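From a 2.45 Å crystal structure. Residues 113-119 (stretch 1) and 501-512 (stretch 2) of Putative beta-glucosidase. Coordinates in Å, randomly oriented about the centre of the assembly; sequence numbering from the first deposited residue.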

# COMPACT_ATOMS: atom_id res chain seq x y z
N LYS A 113 4.25 5.96 0.91
CA LYS A 113 4.13 7.00 -0.12
C LYS A 113 4.48 8.33 0.54
O LYS A 113 3.62 9.11 0.95
CB LYS A 113 2.74 7.00 -0.73
CG LYS A 113 2.37 5.65 -1.28
CD LYS A 113 1.03 5.63 -1.98
CE LYS A 113 0.68 4.18 -2.30
NZ LYS A 113 -0.58 3.99 -3.07
N ARG A 114 5.79 8.56 0.68
CA ARG A 114 6.28 9.81 1.25
C ARG A 114 5.81 11.00 0.43
O ARG A 114 5.34 12.00 0.97
CB ARG A 114 7.80 9.78 1.34
CG ARG A 114 8.46 11.13 1.59
CD ARG A 114 9.96 10.94 1.71
NE ARG A 114 10.66 12.16 2.10
CZ ARG A 114 11.46 12.85 1.28
NH1 ARG A 114 11.65 12.42 0.04
NH2 ARG A 114 12.06 13.95 1.70
N ASN A 115 5.94 10.89 -0.89
CA ASN A 115 5.53 11.93 -1.82
C ASN A 115 4.71 11.29 -2.93
O ASN A 115 5.13 10.28 -3.51
CB ASN A 115 6.76 12.65 -2.39
CG ASN A 115 6.39 13.81 -3.27
OD1 ASN A 115 5.79 13.63 -4.33
ND2 ASN A 115 6.74 15.01 -2.84
N PRO A 116 3.54 11.85 -3.27
CA PRO A 116 2.67 11.21 -4.26
C PRO A 116 3.26 11.15 -5.65
O PRO A 116 2.71 10.45 -6.51
CB PRO A 116 1.41 12.08 -4.23
CG PRO A 116 1.88 13.40 -3.76
CD PRO A 116 2.99 13.13 -2.79
N LEU A 117 4.36 11.86 -5.91
CA LEU A 117 5.04 11.79 -7.20
C LEU A 117 5.86 10.53 -7.37
O LEU A 117 6.39 10.30 -8.46
CB LEU A 117 5.95 13.01 -7.39
CG LEU A 117 5.29 14.38 -7.50
CD1 LEU A 117 6.38 15.43 -7.66
CD2 LEU A 117 4.30 14.45 -8.66
N GLY A 118 6.00 9.72 -6.32
CA GLY A 118 6.78 8.49 -6.40
C GLY A 118 6.31 7.56 -7.49
O GLY A 118 5.13 7.22 -7.57
N GLY A 119 7.24 7.12 -8.34
CA GLY A 119 6.87 6.35 -9.52
C GLY A 119 6.21 5.02 -9.22
O GLY A 119 5.44 4.51 -10.04
N ASN A 501 -1.86 21.41 -3.72
CA ASN A 501 -0.68 21.70 -4.52
C ASN A 501 0.47 20.85 -3.98
O ASN A 501 0.60 20.70 -2.76
CB ASN A 501 -0.32 23.19 -4.48
CG ASN A 501 0.72 23.58 -5.51
OD1 ASN A 501 1.78 22.96 -5.61
ND2 ASN A 501 0.41 24.61 -6.30
N ILE A 502 1.29 20.30 -4.88
CA ILE A 502 2.41 19.47 -4.44
C ILE A 502 3.38 20.27 -3.59
O ILE A 502 4.10 19.71 -2.75
CB ILE A 502 3.13 18.84 -5.65
CG1 ILE A 502 4.18 17.82 -5.20
CG2 ILE A 502 3.79 19.92 -6.51
CD1 ILE A 502 3.62 16.68 -4.37
N ASN A 503 3.42 21.59 -3.77
CA ASN A 503 4.31 22.42 -2.96
C ASN A 503 3.83 22.59 -1.53
O ASN A 503 4.51 23.26 -0.75
CB ASN A 503 4.49 23.79 -3.62
CG ASN A 503 5.31 23.72 -4.88
OD1 ASN A 503 5.97 22.72 -5.14
ND2 ASN A 503 5.28 24.78 -5.68
N ASP A 504 2.68 22.03 -1.18
CA ASP A 504 2.27 21.99 0.22
C ASP A 504 2.89 20.82 0.96
O ASP A 504 2.99 20.86 2.19
CB ASP A 504 0.74 21.92 0.32
CG ASP A 504 0.06 23.12 -0.30
OD1 ASP A 504 0.68 24.20 -0.36
OD2 ASP A 504 -1.10 22.98 -0.74
N ASP A 505 3.31 19.78 0.24
CA ASP A 505 3.88 18.59 0.86
C ASP A 505 5.20 18.93 1.54
O ASP A 505 6.09 19.51 0.91
CB ASP A 505 4.11 17.50 -0.19
CG ASP A 505 4.35 16.13 0.43
OD1 ASP A 505 5.24 16.00 1.29
OD2 ASP A 505 3.64 15.18 0.03
N PRO A 506 5.37 18.58 2.82
CA PRO A 506 6.60 18.96 3.53
C PRO A 506 7.84 18.25 3.03
O PRO A 506 8.95 18.63 3.43
CB PRO A 506 6.30 18.57 4.98
CG PRO A 506 5.32 17.46 4.86
CD PRO A 506 4.46 17.80 3.68
N SER A 507 7.69 17.25 2.16
CA SER A 507 8.82 16.54 1.57
C SER A 507 9.30 17.17 0.26
O SER A 507 10.41 16.84 -0.19
CB SER A 507 8.44 15.09 1.28
OG SER A 507 7.49 15.03 0.23
N MET A 508 8.51 18.05 -0.35
CA MET A 508 8.85 18.55 -1.67
C MET A 508 10.17 19.32 -1.65
O MET A 508 10.90 19.35 -2.64
CB MET A 508 7.72 19.44 -2.19
CG MET A 508 7.81 19.73 -3.66
SD MET A 508 7.94 18.22 -4.62
CE MET A 508 7.90 18.90 -6.28
N ILE A 509 10.48 19.94 -0.51
CA ILE A 509 11.75 20.64 -0.35
C ILE A 509 12.91 19.66 -0.48
O ILE A 509 13.96 19.99 -1.04
CB ILE A 509 11.74 21.39 1.00
CG1 ILE A 509 12.91 22.36 1.12
CG2 ILE A 509 11.67 20.44 2.18
CD1 ILE A 509 12.79 23.22 2.35
N ASN A 510 12.75 18.43 0.02
CA ASN A 510 13.78 17.40 -0.10
C ASN A 510 13.32 16.29 -1.04
O ASN A 510 13.21 15.13 -0.63
CB ASN A 510 14.11 16.80 1.26
CG ASN A 510 14.82 17.77 2.17
OD1 ASN A 510 15.97 18.13 1.92
ND2 ASN A 510 14.15 18.18 3.24
N TRP A 511 13.04 16.65 -2.30
CA TRP A 511 12.56 15.70 -3.29
C TRP A 511 13.01 16.15 -4.67
O TRP A 511 12.73 17.29 -5.06
CB TRP A 511 11.03 15.59 -3.23
CG TRP A 511 10.45 14.70 -4.26
CD1 TRP A 511 10.14 15.03 -5.55
CD2 TRP A 511 10.09 13.32 -4.11
NE1 TRP A 511 9.61 13.95 -6.21
CE2 TRP A 511 9.57 12.88 -5.35
CE3 TRP A 511 10.16 12.41 -3.05
CZ2 TRP A 511 9.12 11.58 -5.55
CZ3 TRP A 511 9.71 11.11 -3.25
CH2 TRP A 511 9.20 10.71 -4.50
N PRO A 512 13.69 15.28 -5.45
CA PRO A 512 14.08 13.91 -5.12
C PRO A 512 15.48 13.77 -4.54
O PRO A 512 16.04 12.67 -4.54
CB PRO A 512 14.02 13.21 -6.47
CG PRO A 512 14.49 14.28 -7.41
CD PRO A 512 13.99 15.60 -6.86
O HOH W 1 4.85 14.19 3.34
O HOH W 2 2.54 12.46 1.12

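This is a compact contact between two segments, mostly loop and turn, almost four hundred residues apart in one chain, in which a few directional polar bonds, some of them between two turns, lie beside a tryptophan ring and a small apolar cluster.

Asn115 is the residue to read first, because nearly every part of its side chain is used. It opens a type I turn that runs to Gly118, closed by the backbone bond from Gly118 N to Asn115 O at 3.0 Å. Its carboxamide oxygen turns back into that turn and accepts from the backbone, with Leu117 N to Asn115 OD1 at 2.8 Å. The other end of the amide is then free to face the second stretch, and Asn115 ND2 donates to Ser507 OG at 3.2 Å. Even the methylene works: Asn115 CB sits 3.5 Å from the centroid of the six-membered ring of Trp511 and only 16° off the ring normal, a CH-pi contact over the face.

The second stretch prepares its acceptor in a similar way. Asp505 begins another type I turn, closed by Met508 N to Asp505 O at 3.1 Å, and its carboxylate folds over the start of that turn. Asp505 OD1 accepts from Ser507 N at 2.9 Å and from Ser507 OG at 2.7 Å. Because the serine hydroxyl gives its proton to the aspartate, its oxygen is left to accept from Asn115, and the three side chains form a directed chain of bonds from one turn to the other. Two waters extend the link on the backbone side. Water 1 O donates to Arg114 O at 3.3 Å and to Asp505 OD1 at 2.8 Å; water 2 O donates to Arg114 O at 2.8 Å and to Asp505 OD2 at 3.1 Å. They join a carbonyl and a carboxylate, two groups that could not hydrogen-bond to each other directly.

Arg114 reaches across by length rather than by aim. Its CA-to-CB bond points sideways, but chi1, chi2 and chi3 are all t, and the extended chain brings the guanidinium to the backbone of Asn510. Both terminal nitrogens donate to one carbonyl: Arg114 NH2 to Asn510 O is 2.9 Å and Arg114 NH1 to Asn510 O is 3.2 Å, so the acceptor lies near the guanidinium plane. Ser507 CB packs over one face of the same group, while Arg114 NH1 meets the edge of the Trp511 ring, 3.4 Å from Trp511 CE3.

Beyond this polar set lies the apolar part. Leu117 touches three partners: Leu117 CD1 is 4.1 Å from Ile502 CG1 and 4.0 Å from Met508 CE, and Leu117 CB is 3.9 Å from Trp511 CZ2. Met508 contributes by its end, since its CA-to-CB bond points away. Pro116 CG adds a contact with Ile502 CD1 at 3.8 Å. The lesson is economical: Asn115 and Asp505 each bond back into their own turn, the bond from Asn115 to Ser507 links the two turns, and several side chains, Asn115 above all, serve more than one neighbour.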